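Local structure of TPR repeat-containing protein (Cytophaga hutchinsonii, 3U4T) at residues A[26-30]-A[39-43]; A[161-166]-A[181-186]; A[197-203]-A[226-231]. The protein is of unknown function but, as a tetratricopeptide-repeat protein, probably acts as a scaffold that binds partner proteins or peptides. The protein carries 1 engineered substitution. The contacts are given in a common frame with arbitrary orientation. Numbering follows the deposited sequence.

In the fold
The chain is an all-helical array whose helix order is consistent with TPR hairpins. On that reading all three contacts are the same kind of joint: the second helix of one hairpin meets the first helix of the next. Contact 1 lies near the N-terminal end, across the chain's centre from the other two. Its centre is about 47 Å from that of contact 2 and about 57 Å from that of contact 3. Contacts 2 and 3 are successive joints, with centres about 14 Å apart. They meet where helix 176-189 packs on helix 199-209; R182 NH2 lies 3.1 Å from Y201 OH. E222 ties them further, pairing with both R184 and Y202.

Contact 1 (A[26-30]-A[39-43]); sequences FNKLE and IYNRR
Here two TPR hairpins join: helix 19-31 ends one repeat and helix 40-49 opens the next. Both 26-30 and 40-43 are helical, with E30 N bonded to F26 O at 2.9 Å and R43 N to I39 O at 3.0 Å. F26 and I39 have the nearest CA atoms, 6.1 Å apart. I39 CB (chi1 p) lies 3.5 Å from F26 CD1 (chi1 m). I39 O sits over one face of the F26 ring, and I39 CG2 is 4.1 Å from L29 CD2. F7 of helix 6-14 covers both F26 and I39. Y40 OH makes a weak 3.1 Å hydrogen bond to E30 OE2. R42 CB is 3.7 Å from F26 CZ. Its guanidinium bonds to Y38 O. R43 (chi1 t, chi2 t, chi3 p) packs CD at 3.6 Å from F26 CB. Its NE forms a salt bridge with D59. E30, chi1 and chi2 both t, meets R43 in a salt bridge: E30 OE1 accepts from R43 NH2 at 2.8 Å and from R43 NH1 at 2.9 Å.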
loop_
_atom_site.group_PDB
_atom_site.type_symbol
_atom_site.label_atom_id
_atom_site.label_comp_id
_atom_site.label_asym_id
_atom_site.label_seq_id
_atom_site.Cartn_x
_atom_site.Cartn_y
_atom_site.Cartn_z
ATOM N N PHE A 26 -30.750 8.699 4.282
ATOM C CA PHE A 26 -30.464 8.367 5.668
ATOM C C PHE A 26 -30.811 9.565 6.546
ATOM O O PHE A 26 -31.339 9.396 7.643
ATOM C CB PHE A 26 -28.980 7.997 5.854
ATOM C CG PHE A 26 -28.621 6.596 5.390
ATOM C CD1 PHE A 26 -29.392 5.502 5.766
ATOM C CD2 PHE A 26 -27.484 6.375 4.615
ATOM C CE1 PHE A 26 -29.036 4.218 5.382
ATOM C CE2 PHE A 26 -27.120 5.094 4.225
ATOM C CZ PHE A 26 -27.896 4.016 4.609
ATOM N N ASN A 27 -30.519 10.769 6.049
ATOM C CA ASN A 27 -30.776 12.016 6.777
ATOM C C ASN A 27 -32.261 12.281 7.045
ATOM O O ASN A 27 -32.623 12.877 8.064
ATOM C CB ASN A 27 -30.170 13.199 6.015
ATOM C CG ASN A 27 -28.727 13.487 6.417
ATOM O OD1 ASN A 27 -28.468 14.111 7.448
ATOM N ND2 ASN A 27 -27.784 13.030 5.603
ATOM N N LYS A 28 -33.120 11.855 6.126
ATOM C CA LYS A 28 -34.550 12.049 6.317
ATOM C C LYS A 28 -35.001 10.935 7.248
ATOM O O LYS A 28 -35.794 11.151 8.170
ATOM C CB LYS A 28 -35.293 11.963 4.983
ATOM C CG LYS A 28 -36.793 12.188 5.115
ATOM C CD LYS A 28 -37.432 12.526 3.780
ATOM C CE LYS A 28 -38.892 12.915 3.957
ATOM N NZ LYS A 28 -39.287 13.999 3.017
ATOM N N LEU A 29 -34.461 9.745 7.001
ATOM C CA LEU A 29 -34.753 8.565 7.798
ATOM C C LEU A 29 -34.532 8.865 9.283
ATOM O O LEU A 29 -35.313 8.428 10.133
ATOM C CB LEU A 29 -33.850 7.416 7.349
ATOM C CG LEU A 29 -34.524 6.127 6.879
ATOM C CD1 LEU A 29 -35.680 6.433 5.940
ATOM C CD2 LEU A 29 -33.493 5.255 6.194
ATOM N N GLU A 30 -33.472 9.610 9.594
ATOM C CA GLU A 30 -33.184 9.969 10.981
ATOM C C GLU A 30 -34.144 11.060 11.468
ATOM O O GLU A 30 -34.593 11.033 12.616
ATOM C CB GLU A 30 -31.727 10.446 11.129
ATOM C CG GLU A 30 -31.467 11.262 12.403
ATOM C CD GLU A 30 -29.996 11.524 12.676
ATOM O OE1 GLU A 30 -29.235 11.815 11.725
ATOM O OE2 GLU A 30 -29.606 11.449 13.857
ATOM N N ILE A 39 -28.427 2.673 10.085
ATOM C CA ILE A 39 -28.392 3.728 9.090
ATOM C C ILE A 39 -27.123 4.517 9.391
ATOM O O ILE A 39 -26.515 5.103 8.503
ATOM C CB ILE A 39 -29.630 4.682 9.167
ATOM C CG1 ILE A 39 -29.586 5.554 10.428
ATOM C CG2 ILE A 39 -30.900 3.867 9.120
ATOM C CD1 ILE A 39 -30.677 6.619 10.463
ATOM N N TYR A 40 -26.706 4.481 10.650
ATOM C CA TYR A 40 -25.539 5.220 11.097
ATOM C C TYR A 40 -24.188 4.649 10.681
ATOM O O TYR A 40 -23.307 5.410 10.278
ATOM C CB TYR A 40 -25.618 5.404 12.615
ATOM C CG TYR A 40 -26.842 6.202 13.021
ATOM C CD1 TYR A 40 -26.888 7.583 12.833
ATOM C CD2 TYR A 40 -27.973 5.572 13.533
ATOM C CE1 TYR A 40 -28.033 8.323 13.142
ATOM C CE2 TYR A 40 -29.129 6.301 13.846
ATOM C CZ TYR A 40 -29.150 7.677 13.650
ATOM O OH TYR A 40 -30.279 8.407 13.972
ATOM N N ASN A 41 -24.000 3.336 10.749
ATOM C CA ASN A 41 -22.698 2.807 10.351
ATOM C C ASN A 41 -22.507 2.930 8.845
ATOM O O ASN A 41 -21.381 3.010 8.366
ATOM C CB ASN A 41 -22.514 1.348 10.805
ATOM C CG ASN A 41 -23.488 0.390 10.142
ATOM O OD1 ASN A 41 -24.629 0.739 9.854
ATOM N ND2 ASN A 41 -23.047 -0.836 9.929
ATOM N N ARG A 42 -23.608 2.965 8.104
ATOM C CA ARG A 42 -23.551 3.085 6.653
ATOM C C ARG A 42 -23.325 4.536 6.251
ATOM O O ARG A 42 -22.559 4.823 5.331
ATOM C CB ARG A 42 -24.844 2.553 6.030
ATOM C CG ARG A 42 -24.979 1.038 6.122
ATOM C CD ARG A 42 -26.261 0.538 5.465
ATOM N NE ARG A 42 -26.328 -0.922 5.439
ATOM C CZ ARG A 42 -26.389 -1.698 6.517
ATOM N NH1 ARG A 42 -26.394 -1.163 7.732
ATOM N NH2 ARG A 42 -26.441 -3.015 6.378
ATOM N N ARG A 43 -23.985 5.452 6.953
ATOM C CA ARG A 43 -23.829 6.864 6.643
ATOM C C ARG A 43 -22.411 7.249 7.026
ATOM O O ARG A 43 -21.775 8.059 6.360
ATOM C CB ARG A 43 -24.844 7.703 7.425
ATOM C CG ARG A 43 -25.057 9.109 6.863
ATOM C CD ARG A 43 -26.284 9.780 7.482
ATOM N NE ARG A 43 -26.068 10.191 8.867
ATOM C CZ ARG A 43 -26.995 10.761 9.633
ATOM N NH1 ARG A 43 -28.217 10.985 9.158
ATOM N NH2 ARG A 43 -26.696 11.132 10.868
#

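Contact 2 (A[161-166]-A[181-186])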
loop_
_atom_site.group_PDB
_atom_site.type_symbol
_atom_site.label_atom_id
_atom_site.label_comp_id
_atom_site.label_asym_id
_atom_site.label_seq_id
_atom_site.Cartn_x
_atom_site.Cartn_y
_atom_site.Cartn_z
ATOM N N ALA A 161 14.371 -8.948 2.786
ATOM C CA ALA A 161 13.539 -8.147 1.893
ATOM C C ALA A 161 13.520 -8.841 0.533
ATOM O O ALA A 161 12.476 -8.903 -0.125
ATOM C CB ALA A 161 14.109 -6.727 1.738
ATOM N N ASP A 162 14.672 -9.377 0.125
ATOM C CA ASP A 162 14.801 -10.052 -1.166
ATOM C C ASP A 162 13.898 -11.269 -1.257
ATOM O O ASP A 162 13.137 -11.410 -2.209
ATOM C CB ASP A 162 16.269 -10.466 -1.399
ATOM C CG ASP A 162 16.611 -10.662 -2.885
ATOM O OD1 ASP A 162 15.943 -10.054 -3.746
ATOM O OD2 ASP A 162 17.570 -11.410 -3.188
ATOM N N SER A 163 13.981 -12.146 -0.262
ATOM C CA SER A 163 13.170 -13.365 -0.242
ATOM C C SER A 163 11.697 -13.013 -0.302
ATOM O O SER A 163 10.907 -13.675 -0.984
ATOM C CB SER A 163 13.437 -14.167 1.031
ATOM O OG SER A 163 14.817 -14.465 1.150
ATOM N N SER A 164 11.332 -11.965 0.425
ATOM C CA SER A 164 9.951 -11.521 0.465
ATOM C C SER A 164 9.564 -10.963 -0.901
ATOM O O SER A 164 8.410 -11.064 -1.314
ATOM C CB SER A 164 9.781 -10.464 1.564
ATOM O OG SER A 164 8.464 -9.948 1.584
ATOM N N PHE A 165 10.519 -10.369 -1.609
ATOM C CA PHE A 165 10.214 -9.840 -2.934
ATOM C C PHE A 165 10.162 -11.002 -3.926
ATOM O O PHE A 165 9.430 -10.954 -4.915
ATOM C CB PHE A 165 11.254 -8.798 -3.368
ATOM C CG PHE A 165 11.209 -7.530 -2.564
ATOM C CD1 PHE A 165 9.987 -6.893 -2.308
ATOM C CD2 PHE A 165 12.378 -6.978 -2.042
ATOM C CE1 PHE A 165 9.943 -5.721 -1.543
ATOM C CE2 PHE A 165 12.341 -5.814 -1.282
ATOM C CZ PHE A 165 11.126 -5.188 -1.029
ATOM N N VAL A 166 10.947 -12.046 -3.658
ATOM C CA VAL A 166 10.938 -13.233 -4.505
ATOM C C VAL A 166 9.533 -13.822 -4.445
ATOM O O VAL A 166 9.058 -14.412 -5.406
ATOM C CB VAL A 166 11.923 -14.309 -4.008
ATOM C CG1 VAL A 166 11.596 -15.641 -4.657
ATOM C CG2 VAL A 166 13.346 -13.908 -4.341
ATOM N N TRP A 181 12.180 -3.958 -6.711
ATOM C CA TRP A 181 12.565 -4.158 -5.311
ATOM C C TRP A 181 13.631 -5.210 -5.091
ATOM O O TRP A 181 14.442 -5.078 -4.180
ATOM C CB TRP A 181 11.332 -4.416 -4.433
ATOM C CG TRP A 181 10.620 -3.118 -4.144
ATOM C CD1 TRP A 181 9.549 -2.597 -4.816
ATOM C CD2 TRP A 181 11.031 -2.111 -3.209
ATOM N NE1 TRP A 181 9.273 -1.328 -4.367
ATOM C CE2 TRP A 181 10.168 -1.004 -3.381
ATOM C CE3 TRP A 181 12.054 -2.034 -2.251
ATOM C CZ2 TRP A 181 10.294 0.166 -2.624
ATOM C CZ3 TRP A 181 12.179 -0.879 -1.506
ATOM C CH2 TRP A 181 11.303 0.212 -1.699
ATOM N N ARG A 182 13.638 -6.253 -5.915
ATOM C CA ARG A 182 14.687 -7.261 -5.808
ATOM C C ARG A 182 15.970 -6.522 -6.161
ATOM O O ARG A 182 17.017 -6.710 -5.539
ATOM C CB ARG A 182 14.495 -8.384 -6.816
ATOM C CG ARG A 182 13.390 -9.348 -6.488
ATOM C CD ARG A 182 13.797 -10.735 -6.974
ATOM N NE ARG A 182 14.961 -11.233 -6.242
ATOM C CZ ARG A 182 15.605 -12.361 -6.534
ATOM N NH1 ARG A 182 15.203 -13.111 -7.552
ATOM N NH2 ARG A 182 16.636 -12.747 -5.795
ATOM N N ALA A 183 15.870 -5.667 -7.168
ATOM C CA ALA A 183 17.017 -4.890 -7.607
ATOM C C ALA A 183 17.526 -4.062 -6.432
ATOM O O ALA A 183 18.696 -4.134 -6.072
ATOM C CB ALA A 183 16.618 -3.982 -8.764
ATOM N N ARG A 184 16.630 -3.287 -5.829
ATOM C CA ARG A 184 16.980 -2.444 -4.699
ATOM C C ARG A 184 17.510 -3.246 -3.516
ATOM O O ARG A 184 18.467 -2.843 -2.861
ATOM C CB ARG A 184 15.767 -1.629 -4.282
ATOM C CG ARG A 184 15.401 -0.579 -5.308
ATOM C CD ARG A 184 14.161 0.177 -4.907
ATOM N NE ARG A 184 13.911 1.354 -5.733
ATOM C CZ ARG A 184 12.821 2.099 -5.619
ATOM N NH1 ARG A 184 11.906 1.772 -4.724
ATOM N NH2 ARG A 184 12.650 3.165 -6.382
ATOM N N ALA A 185 16.897 -4.386 -3.254
ATOM C CA ALA A 185 17.328 -5.220 -2.153
ATOM C C ALA A 185 18.754 -5.726 -2.398
ATOM O O ALA A 185 19.565 -5.804 -1.468
ATOM C CB ALA A 185 16.378 -6.382 -1.998
ATOM N N ASN A 186 19.066 -6.066 -3.647
ATOM C CA ASN A 186 20.401 -6.553 -3.982
ATOM C C ASN A 186 21.454 -5.435 -4.072
ATOM O O ASN A 186 22.624 -5.646 -3.745
ATOM C CB ASN A 186 20.332 -7.382 -5.267
ATOM C CG ASN A 186 19.918 -8.829 -5.001
ATOM O OD1 ASN A 186 20.743 -9.661 -4.642
ATOM N ND2 ASN A 186 18.637 -9.123 -5.160
#
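This is a buried helix-helix contact with an aromatic core and a salt bridge beside it. It joins helix 158-171 to helix 176-189. The short segments run antiparallel at 165°, with axes 8.8 Å apart at closest approach. The nearest CA atoms are those of D162 and R182, at 5.4 Å. F165 forms the apolar centre. W181 CB sits over the face of the F165 ring, 3.3 Å from the centroid and 5° off the normal, a CH-pi contact. A185 CB lies at the ring edge, 4.0 Å from F165 CD2, and is 4.4 Å from A161 CB. By topology the order of helices is consistent with a TPR array: the second helix of one repeat meets the first helix of the next. The W181 indole leads away to helix 142-154, where it meets Y153 edge-to-face. On the polar flank D162 and R182 form a two-pronged salt bridge. R182 NE donates to D162 OD1 at 2.9 Å, and R182 NH2 donates to D162 OD2 at 3.1 Å. V166 CG2 covers one face of the guanidinium, 3.5 Å from R182 CZ. N186 ND2 donates to R182 O at 2.9 Å, within its own helix.

Contact 3 (A[197-203]-A[226-231])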
loop_
_atom_site.group_PDB
_atom_site.type_symbol
_atom_site.label_atom_id
_atom_site.label_comp_id
_atom_site.label_asym_id
_atom_site.label_seq_id
_atom_site.Cartn_x
_atom_site.Cartn_y
_atom_site.Cartn_z
ATOM N N LEU A 197 25.279 -7.221 -8.096
ATOM C CA LEU A 197 24.161 -8.033 -7.614
ATOM C C LEU A 197 22.813 -7.578 -8.117
ATOM O O LEU A 197 21.928 -8.394 -8.343
ATOM C CB LEU A 197 24.123 -8.052 -6.084
ATOM C CG LEU A 197 25.231 -8.841 -5.387
ATOM C CD1 LEU A 197 25.027 -8.799 -3.880
ATOM C CD2 LEU A 197 25.206 -10.279 -5.891
ATOM N N ALA A 198 22.655 -6.273 -8.292
ATOM C CA ALA A 198 21.393 -5.721 -8.752
ATOM C C ALA A 198 21.248 -5.717 -10.264
ATOM O O ALA A 198 20.142 -5.611 -10.790
ATOM C CB ALA A 198 21.232 -4.307 -8.218
ATOM N N LYS A 199 22.368 -5.845 -10.960
ATOM C CA LYS A 199 22.396 -5.827 -12.425
ATOM C C LYS A 199 21.295 -6.609 -13.123
ATOM O O LYS A 199 20.497 -6.050 -13.866
ATOM C CB LYS A 199 23.750 -6.329 -12.909
ATOM C CG LYS A 199 23.919 -6.401 -14.419
ATOM C CD LYS A 199 24.555 -5.156 -14.983
ATOM C CE LYS A 199 25.483 -5.534 -16.135
ATOM N NZ LYS A 199 24.799 -6.318 -17.204
ATOM N N PRO A 200 21.235 -7.922 -12.901
ATOM C CA PRO A 200 20.194 -8.717 -13.554
ATOM C C PRO A 200 18.753 -8.279 -13.301
ATOM O O PRO A 200 17.913 -8.337 -14.204
ATOM C CB PRO A 200 20.455 -10.116 -13.024
ATOM C CG PRO A 200 21.050 -9.861 -11.673
ATOM C CD PRO A 200 22.020 -8.752 -11.976
ATOM N N TYR A 201 18.455 -7.853 -12.078
ATOM C CA TYR A 201 17.086 -7.445 -11.753
ATOM C C TYR A 201 16.681 -6.163 -12.468
ATOM O O TYR A 201 15.553 -6.048 -12.956
ATOM C CB TYR A 201 16.939 -7.323 -10.233
ATOM C CG TYR A 201 17.333 -8.620 -9.556
ATOM C CD1 TYR A 201 16.618 -9.800 -9.804
ATOM C CD2 TYR A 201 18.491 -8.705 -8.789
ATOM C CE1 TYR A 201 17.056 -11.022 -9.324
ATOM C CE2 TYR A 201 18.940 -9.932 -8.300
ATOM C CZ TYR A 201 18.219 -11.084 -8.577
ATOM O OH TYR A 201 18.684 -12.301 -8.142
ATOM N N TYR A 202 17.601 -5.205 -12.552
ATOM C CA TYR A 202 17.301 -3.960 -13.248
ATOM C C TYR A 202 17.203 -4.249 -14.748
ATOM O O TYR A 202 16.439 -3.590 -15.471
ATOM C CB TYR A 202 18.386 -2.897 -12.974
ATOM C CG TYR A 202 18.145 -2.077 -11.717
ATOM C CD1 TYR A 202 16.896 -1.510 -11.468
ATOM C CD2 TYR A 202 19.155 -1.873 -10.775
ATOM C CE1 TYR A 202 16.654 -0.762 -10.305
ATOM C CE2 TYR A 202 18.921 -1.123 -9.605
ATOM C CZ TYR A 202 17.666 -0.579 -9.385
ATOM O OH TYR A 202 17.395 0.124 -8.240
ATOM N N GLU A 203 17.970 -5.234 -15.215
ATOM C CA GLU A 203 17.937 -5.588 -16.630
ATOM C C GLU A 203 16.572 -6.183 -16.923
ATOM O O GLU A 203 15.967 -5.867 -17.949
ATOM C CB GLU A 203 19.057 -6.573 -16.979
ATOM C CG GLU A 203 20.425 -5.911 -17.024
ATOM C CD GLU A 203 21.552 -6.880 -17.298
ATOM O OE1 GLU A 203 21.539 -7.984 -16.719
ATOM O OE2 GLU A 203 22.462 -6.528 -18.079
ATOM N N TYR A 226 21.529 2.815 -12.898
ATOM C CA TYR A 226 22.361 1.801 -12.264
ATOM C C TYR A 226 23.282 1.195 -13.327
ATOM O O TYR A 226 24.498 1.151 -13.163
ATOM C CB TYR A 226 21.488 0.697 -11.660
ATOM C CG TYR A 226 22.291 -0.493 -11.170
ATOM C CD1 TYR A 226 22.898 -0.481 -9.913
ATOM C CD2 TYR A 226 22.503 -1.604 -11.989
ATOM C CE1 TYR A 226 23.686 -1.532 -9.486
ATOM C CE2 TYR A 226 23.301 -2.655 -11.567
ATOM C CZ TYR A 226 23.885 -2.616 -10.320
ATOM O OH TYR A 226 24.664 -3.669 -9.901
ATOM N N ILE A 227 22.689 0.736 -14.423
ATOM C CA ILE A 227 23.463 0.135 -15.491
ATOM C C ILE A 227 24.576 1.067 -15.958
ATOM O O ILE A 227 25.740 0.662 -16.029
ATOM C CB ILE A 227 22.558 -0.239 -16.685
ATOM C CG1 ILE A 227 21.448 -1.178 -16.216
ATOM C CG2 ILE A 227 23.375 -0.941 -17.767
ATOM C CD1 ILE A 227 21.957 -2.488 -15.679
ATOM N N ALA A 228 24.229 2.315 -16.268
ATOM C CA ALA A 228 25.237 3.280 -16.730
ATOM C C ALA A 228 26.411 3.414 -15.761
ATOM O O ALA A 228 27.562 3.527 -16.194
ATOM C CB ALA A 228 24.600 4.642 -16.983
ATOM N N TYR A 229 26.129 3.397 -14.459
ATOM C CA TYR A 229 27.188 3.485 -13.457
ATOM C C TYR A 229 27.933 2.158 -13.391
ATOM O O TYR A 229 29.152 2.122 -13.298
ATOM C CB TYR A 229 26.617 3.826 -12.075
ATOM C CG TYR A 229 26.106 5.255 -11.950
ATOM C CD1 TYR A 229 26.898 6.345 -12.337
ATOM C CD2 TYR A 229 24.842 5.521 -11.419
ATOM C CE1 TYR A 229 26.442 7.663 -12.192
ATOM C CE2 TYR A 229 24.378 6.835 -11.268
ATOM C CZ TYR A 229 25.183 7.900 -11.655
ATOM O OH TYR A 229 24.737 9.193 -11.480
ATOM N N TYR A 230 27.196 1.058 -13.437
ATOM C CA TYR A 230 27.828 -0.245 -13.389
ATOM C C TYR A 230 28.875 -0.326 -14.495
ATOM O O TYR A 230 29.999 -0.782 -14.278
ATOM C CB TYR A 230 26.801 -1.346 -13.634
ATOM C CG TYR A 230 27.442 -2.701 -13.812
ATOM C CD1 TYR A 230 27.809 -3.468 -12.706
ATOM C CD2 TYR A 230 27.732 -3.192 -15.084
ATOM C CE1 TYR A 230 28.448 -4.690 -12.858
ATOM C CE2 TYR A 230 28.376 -4.414 -15.252
ATOM C CZ TYR A 230 28.730 -5.160 -14.138
ATOM O OH TYR A 230 29.335 -6.383 -14.311
ATOM N N TYR A 231 28.488 0.122 -15.686
ATOM C CA TYR A 231 29.367 0.066 -16.834
ATOM C C TYR A 231 30.475 1.095 -16.844
ATOM O O TYR A 231 31.505 0.867 -17.467
ATOM C CB TYR A 231 28.557 0.137 -18.129
ATOM C CG TYR A 231 27.916 -1.186 -18.487
ATOM C CD1 TYR A 231 28.671 -2.371 -18.509
ATOM C CD2 TYR A 231 26.567 -1.256 -18.816
ATOM C CE1 TYR A 231 28.090 -3.592 -18.849
ATOM C CE2 TYR A 231 25.973 -2.467 -19.161
ATOM C CZ TYR A 231 26.738 -3.634 -19.175
ATOM O OH TYR A 231 26.126 -4.822 -19.513
HETATM O O HOH W 1 24.836 -3.822 -7.103
#
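A lysine threaded between tyrosines is central to this partly buried contact. K199, on helix 199-209, fits as a knob into a hole formed by Y226, I227, Y230 and Y231 of helix 217-233. Its chi1 is t, but chi2 (94°) and chi3 (144°) lie between the usual wells, so the side chain bends as it crosses. K199 CD rests over the face of the Y230 ring, 3.9 Å from the centroid and 16° off the normal, a CH-pi contact. K199 CD is also 3.8 Å from I227 CD1. K199 NZ then donates to Y231 OH at 3.1 Å. K199 NZ also makes a short 2.5 Å salt bridge to E203 OE2, one turn along its own helix. The helical pieces 199-203 and 226-231 run at 141°, with a closest axis approach of 10.5 Å. The helix order is consistent with a TPR array: the second helix of one hairpin meets the first helix of the next. Y226 and Y230 share one rotamer, chi1 t with chi2 83°, and both CA-to-CB bonds point toward segment 197-203. Y226 takes A198 CB over its ring face, 4.2 Å from the centroid. Y226 OH is 2.8 Å from a water that also receives a weak 3.5 Å bond from A198 N. Y202, with chi1 m, brings CD2 to 3.4 Å from Y226 CG; the two rings meet obliquely at 38°. The Y202 hydroxyl bonds to E222. I227 CD1 reaches E203 CG at 4.0 Å. The CA-to-CB bond of Y231 (chi1 m) points sideways to 197-203, but the end of its side chain comes nearer; A240 of helix 237-250 touches it.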